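Local coordinates for protein exotoxin type A (Streptococcus pyogenes phage T12, PDB 1FNU) that probably acts as a secreted superantigen toxin, the scarlet fever toxin, belonging to the staphylococcal and streptococcal toxin family, at residues A[159-172]-A[179-191]. Sequence-based numbering, arbitrary orientation.
Sequences LYTNGPSKYETGYI and KESFWFDFFPEPE
I172 and F184 form an antiparallel hydrogen-bonded pair (I172 N to F184 O 3.0 Å, F184 N to I172 O 2.9 Å), and beyond the non-hydrogen-bonded pair Y171–D185 the ladder ends with F186 N donating to G170 O at 2.8 Å, from above the carbonyl plane. With CG beside its own backbone N (chi1 -75°), the F186 ring is carried across the partner strand, one face against the backbone of Y171, while CE1 reaches I172 CB at 3.5 Å and CE2 meets L159 CD2. The same ring lies against the G170 backbone, F186 CD2 being 3.8 Å from G170 C. F186 O sits at the edge of the Y160 ring, near its plane, and takes a hydrogen bond from Y160 OH at 2.5 Å, in the carbonyl plane and on a lone pair. F187 fits its ring into the loop of 159-172, with CE1 3.7 Å from Y160 CE1, CZ beside S165 OG, and the T169–G170 peptide at its edge. An Asx turn, F187 N to D185 OD1 (2.9 Å), shapes this exit from the strand; G170 N donates to a water also within hydrogen-bonding distance of this OD1. On the other face of the sheet from I172, Y171 CD1 rests on W183 CB. The hairpin forms one margin of the beta-grasp sheet, strand 169-176 pairing next with 212-219; helix 142-157 packs against L159, Y160, F184 and F186, and helix 19-26 against Y160.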
# COMPACT_ATOMS: atom_id res chain seq x y z
N LEU A 159 29.20 -13.95 -2.92
CA LEU A 159 28.99 -12.51 -2.73
C LEU A 159 27.76 -12.28 -1.86
O LEU A 159 27.75 -11.39 -1.03
CB LEU A 159 28.82 -11.78 -4.10
CG LEU A 159 28.34 -10.32 -4.05
CD1 LEU A 159 29.19 -9.53 -3.11
CD2 LEU A 159 28.38 -9.66 -5.43
N TYR A 160 26.70 -13.03 -2.13
CA TYR A 160 25.47 -12.93 -1.33
C TYR A 160 25.02 -14.37 -0.95
O TYR A 160 25.37 -15.37 -1.64
CB TYR A 160 24.32 -12.22 -2.12
CG TYR A 160 24.58 -10.78 -2.62
CD1 TYR A 160 24.91 -9.75 -1.76
CD2 TYR A 160 24.52 -10.47 -3.99
CE1 TYR A 160 25.17 -8.47 -2.21
CE2 TYR A 160 24.78 -9.15 -4.46
CZ TYR A 160 25.10 -8.16 -3.56
OH TYR A 160 25.36 -6.87 -3.97
N THR A 161 24.29 -14.50 0.16
CA THR A 161 23.73 -15.79 0.51
C THR A 161 22.38 -15.47 1.15
O THR A 161 22.06 -14.35 1.40
CB THR A 161 24.54 -16.60 1.61
OG1 THR A 161 24.35 -15.95 2.85
CG2 THR A 161 26.10 -16.69 1.36
N ASN A 162 21.59 -16.49 1.43
CA ASN A 162 20.35 -16.27 2.14
C ASN A 162 20.91 -16.13 3.60
O ASN A 162 20.82 -17.03 4.42
CB ASN A 162 19.45 -17.50 2.00
CG ASN A 162 18.13 -17.30 2.68
OD1 ASN A 162 17.79 -16.20 3.06
ND2 ASN A 162 17.36 -18.37 2.84
N GLY A 163 21.47 -14.97 3.89
CA GLY A 163 22.14 -14.75 5.16
C GLY A 163 23.25 -13.73 4.95
O GLY A 163 23.11 -12.90 4.06
N PRO A 164 24.41 -13.79 5.64
CA PRO A 164 25.31 -12.69 5.32
C PRO A 164 26.22 -13.01 4.16
O PRO A 164 26.14 -14.10 3.60
CB PRO A 164 26.00 -12.45 6.64
CG PRO A 164 26.19 -13.86 7.17
CD PRO A 164 25.16 -14.76 6.44
N SER A 165 27.00 -12.03 3.76
CA SER A 165 27.92 -12.17 2.63
C SER A 165 29.30 -12.51 3.14
O SER A 165 29.60 -12.18 4.25
CB SER A 165 28.04 -10.83 1.88
OG SER A 165 29.17 -10.79 0.98
N LYS A 166 30.15 -13.15 2.33
CA LYS A 166 31.55 -13.41 2.76
C LYS A 166 32.34 -12.05 2.79
O LYS A 166 33.39 -11.91 3.48
CB LYS A 166 32.19 -14.41 1.75
CG LYS A 166 33.64 -14.75 1.97
CD LYS A 166 33.93 -15.90 1.04
CE LYS A 166 35.40 -16.03 0.65
NZ LYS A 166 35.51 -17.37 -0.01
N TYR A 167 31.83 -11.03 2.09
CA TYR A 167 32.51 -9.74 2.01
C TYR A 167 31.93 -8.66 2.89
O TYR A 167 30.72 -8.62 3.12
CB TYR A 167 32.52 -9.28 0.55
CG TYR A 167 33.14 -10.34 -0.30
CD1 TYR A 167 34.48 -10.68 -0.14
CD2 TYR A 167 32.35 -11.16 -1.10
CE1 TYR A 167 35.03 -11.84 -0.75
CE2 TYR A 167 32.88 -12.34 -1.72
CZ TYR A 167 34.21 -12.64 -1.51
OH TYR A 167 34.69 -13.80 -1.97
N GLU A 168 32.79 -7.77 3.38
CA GLU A 168 32.37 -6.67 4.24
C GLU A 168 31.97 -5.49 3.36
O GLU A 168 30.99 -4.81 3.61
CB GLU A 168 33.52 -6.32 5.20
CG GLU A 168 33.23 -5.21 6.21
CD GLU A 168 32.12 -5.55 7.19
OE1 GLU A 168 31.49 -6.64 7.15
OE2 GLU A 168 31.86 -4.69 8.05
N THR A 169 32.77 -5.21 2.33
CA THR A 169 32.40 -4.11 1.49
C THR A 169 32.60 -4.56 0.07
O THR A 169 33.31 -5.53 -0.17
CB THR A 169 33.16 -2.84 1.79
OG1 THR A 169 34.54 -3.02 1.53
CG2 THR A 169 32.96 -2.42 3.21
N GLY A 170 31.88 -3.92 -0.85
CA GLY A 170 32.00 -4.28 -2.25
C GLY A 170 31.45 -3.21 -3.18
O GLY A 170 30.49 -2.55 -2.84
N TYR A 171 32.10 -2.97 -4.32
CA TYR A 171 31.59 -2.01 -5.27
C TYR A 171 32.09 -2.43 -6.64
O TYR A 171 33.03 -3.26 -6.78
CB TYR A 171 31.92 -0.56 -4.91
CG TYR A 171 33.36 -0.09 -5.05
CD1 TYR A 171 33.85 0.41 -6.25
CD2 TYR A 171 34.24 -0.17 -3.95
CE1 TYR A 171 35.23 0.84 -6.36
CE2 TYR A 171 35.57 0.25 -4.05
CZ TYR A 171 36.05 0.76 -5.23
OH TYR A 171 37.31 1.31 -5.19
N ILE A 172 31.37 -1.97 -7.64
CA ILE A 172 31.71 -2.32 -9.02
C ILE A 172 31.90 -0.96 -9.68
O ILE A 172 31.11 -0.02 -9.43
CB ILE A 172 30.60 -3.12 -9.67
CG1 ILE A 172 31.01 -3.47 -11.10
CG2 ILE A 172 29.30 -2.32 -9.61
CD1 ILE A 172 30.07 -4.41 -11.76
N LYS A 179 33.93 9.71 -21.22
CA LYS A 179 33.67 10.35 -19.94
C LYS A 179 33.67 9.58 -18.64
O LYS A 179 34.08 8.44 -18.54
CB LYS A 179 32.46 11.31 -20.00
CG LYS A 179 32.98 12.79 -20.40
CD LYS A 179 32.52 13.95 -19.46
CE LYS A 179 32.88 13.72 -17.98
NZ LYS A 179 32.60 15.05 -17.30
N GLU A 180 33.32 10.34 -17.62
CA GLU A 180 33.36 9.94 -16.26
C GLU A 180 33.10 8.42 -15.88
O GLU A 180 32.15 7.77 -16.36
CB GLU A 180 32.46 10.96 -15.55
CG GLU A 180 32.32 10.91 -14.07
CD GLU A 180 32.05 12.32 -13.51
OE1 GLU A 180 31.20 12.99 -14.15
OE2 GLU A 180 32.67 12.76 -12.47
N SER A 181 34.01 7.86 -15.08
CA SER A 181 33.87 6.48 -14.59
C SER A 181 32.75 6.59 -13.49
O SER A 181 32.40 7.71 -13.07
CB SER A 181 35.20 6.03 -13.94
OG SER A 181 35.46 6.82 -12.75
N PHE A 182 32.14 5.47 -13.09
CA PHE A 182 31.13 5.50 -12.01
C PHE A 182 31.06 4.17 -11.23
O PHE A 182 31.64 3.14 -11.65
CB PHE A 182 29.71 5.96 -12.52
CG PHE A 182 29.16 5.14 -13.65
CD1 PHE A 182 28.46 3.98 -13.42
CD2 PHE A 182 29.47 5.47 -14.96
CE1 PHE A 182 28.08 3.15 -14.47
CE2 PHE A 182 29.10 4.65 -16.05
CZ PHE A 182 28.41 3.48 -15.81
N TRP A 183 30.37 4.15 -10.10
CA TRP A 183 30.40 2.89 -9.43
C TRP A 183 29.13 2.69 -8.66
O TRP A 183 28.38 3.65 -8.48
CB TRP A 183 31.65 2.80 -8.52
CG TRP A 183 31.75 3.90 -7.57
CD1 TRP A 183 32.45 5.07 -7.72
CD2 TRP A 183 31.12 3.97 -6.29
NE1 TRP A 183 32.29 5.86 -6.60
CE2 TRP A 183 31.48 5.21 -5.71
CE3 TRP A 183 30.28 3.09 -5.57
CZ2 TRP A 183 31.03 5.60 -4.43
CZ3 TRP A 183 29.83 3.49 -4.28
CH2 TRP A 183 30.20 4.73 -3.73
N PHE A 184 28.86 1.42 -8.31
CA PHE A 184 27.66 1.06 -7.54
C PHE A 184 28.13 0.29 -6.28
O PHE A 184 29.00 -0.59 -6.39
CB PHE A 184 26.75 0.09 -8.32
CG PHE A 184 26.27 0.60 -9.66
CD1 PHE A 184 25.93 1.90 -9.85
CD2 PHE A 184 26.12 -0.28 -10.72
CE1 PHE A 184 25.46 2.33 -11.09
CE2 PHE A 184 25.63 0.17 -11.98
CZ PHE A 184 25.32 1.46 -12.12
N ASP A 185 27.56 0.63 -5.12
CA ASP A 185 27.81 -0.07 -3.85
C ASP A 185 27.08 -1.44 -3.85
O ASP A 185 25.86 -1.48 -4.05
CB ASP A 185 27.29 0.76 -2.70
CG ASP A 185 27.90 0.37 -1.42
OD1 ASP A 185 28.13 -0.87 -1.28
OD2 ASP A 185 28.14 1.26 -0.57
N PHE A 186 27.80 -2.54 -3.67
CA PHE A 186 27.15 -3.84 -3.63
C PHE A 186 26.22 -3.98 -2.43
O PHE A 186 25.39 -4.87 -2.40
CB PHE A 186 28.14 -5.01 -3.59
CG PHE A 186 28.84 -5.31 -4.93
CD1 PHE A 186 28.38 -4.79 -6.12
CD2 PHE A 186 29.89 -6.23 -4.97
CE1 PHE A 186 28.91 -5.17 -7.36
CE2 PHE A 186 30.45 -6.64 -6.23
CZ PHE A 186 29.95 -6.09 -7.43
N PHE A 187 26.36 -3.10 -1.45
CA PHE A 187 25.56 -3.20 -0.24
C PHE A 187 24.70 -1.98 0.06
O PHE A 187 25.11 -0.84 -0.14
CB PHE A 187 26.50 -3.49 0.96
CG PHE A 187 27.25 -4.78 0.83
CD1 PHE A 187 26.58 -5.99 0.86
CD2 PHE A 187 28.60 -4.78 0.61
CE1 PHE A 187 27.25 -7.24 0.65
CE2 PHE A 187 29.30 -6.04 0.39
CZ PHE A 187 28.63 -7.25 0.41
N PRO A 188 23.47 -2.22 0.57
CA PRO A 188 22.49 -1.21 0.93
C PRO A 188 22.80 -0.59 2.30
O PRO A 188 23.68 -1.09 3.02
CB PRO A 188 21.19 -2.03 1.02
CG PRO A 188 21.66 -3.26 1.71
CD PRO A 188 22.87 -3.57 0.76
N GLU A 189 22.04 0.45 2.68
CA GLU A 189 22.13 1.00 4.04
C GLU A 189 21.56 -0.13 4.98
O GLU A 189 20.91 -1.10 4.50
CB GLU A 189 21.34 2.32 4.20
CG GLU A 189 19.93 2.28 3.78
CD GLU A 189 19.20 3.55 4.15
OE1 GLU A 189 19.84 4.62 4.38
OE2 GLU A 189 17.95 3.45 4.21
N PRO A 190 21.77 -0.01 6.32
CA PRO A 190 21.32 -1.04 7.25
C PRO A 190 19.87 -1.49 7.20
O PRO A 190 19.61 -2.67 7.11
CB PRO A 190 21.80 -0.45 8.60
CG PRO A 190 23.02 0.31 8.22
CD PRO A 190 22.38 1.09 7.07
N GLU A 191 18.93 -0.55 7.25
CA GLU A 191 17.52 -0.87 7.13
C GLU A 191 17.14 -0.22 5.78
O GLU A 191 17.22 1.02 5.57
CB GLU A 191 16.75 -0.29 8.30
CG GLU A 191 17.25 -0.88 9.60
CD GLU A 191 17.76 0.22 10.55
OE1 GLU A 191 16.88 1.01 11.15
OE2 GLU A 191 19.05 0.35 10.65
O HOH W 1 30.43 -1.84 0.15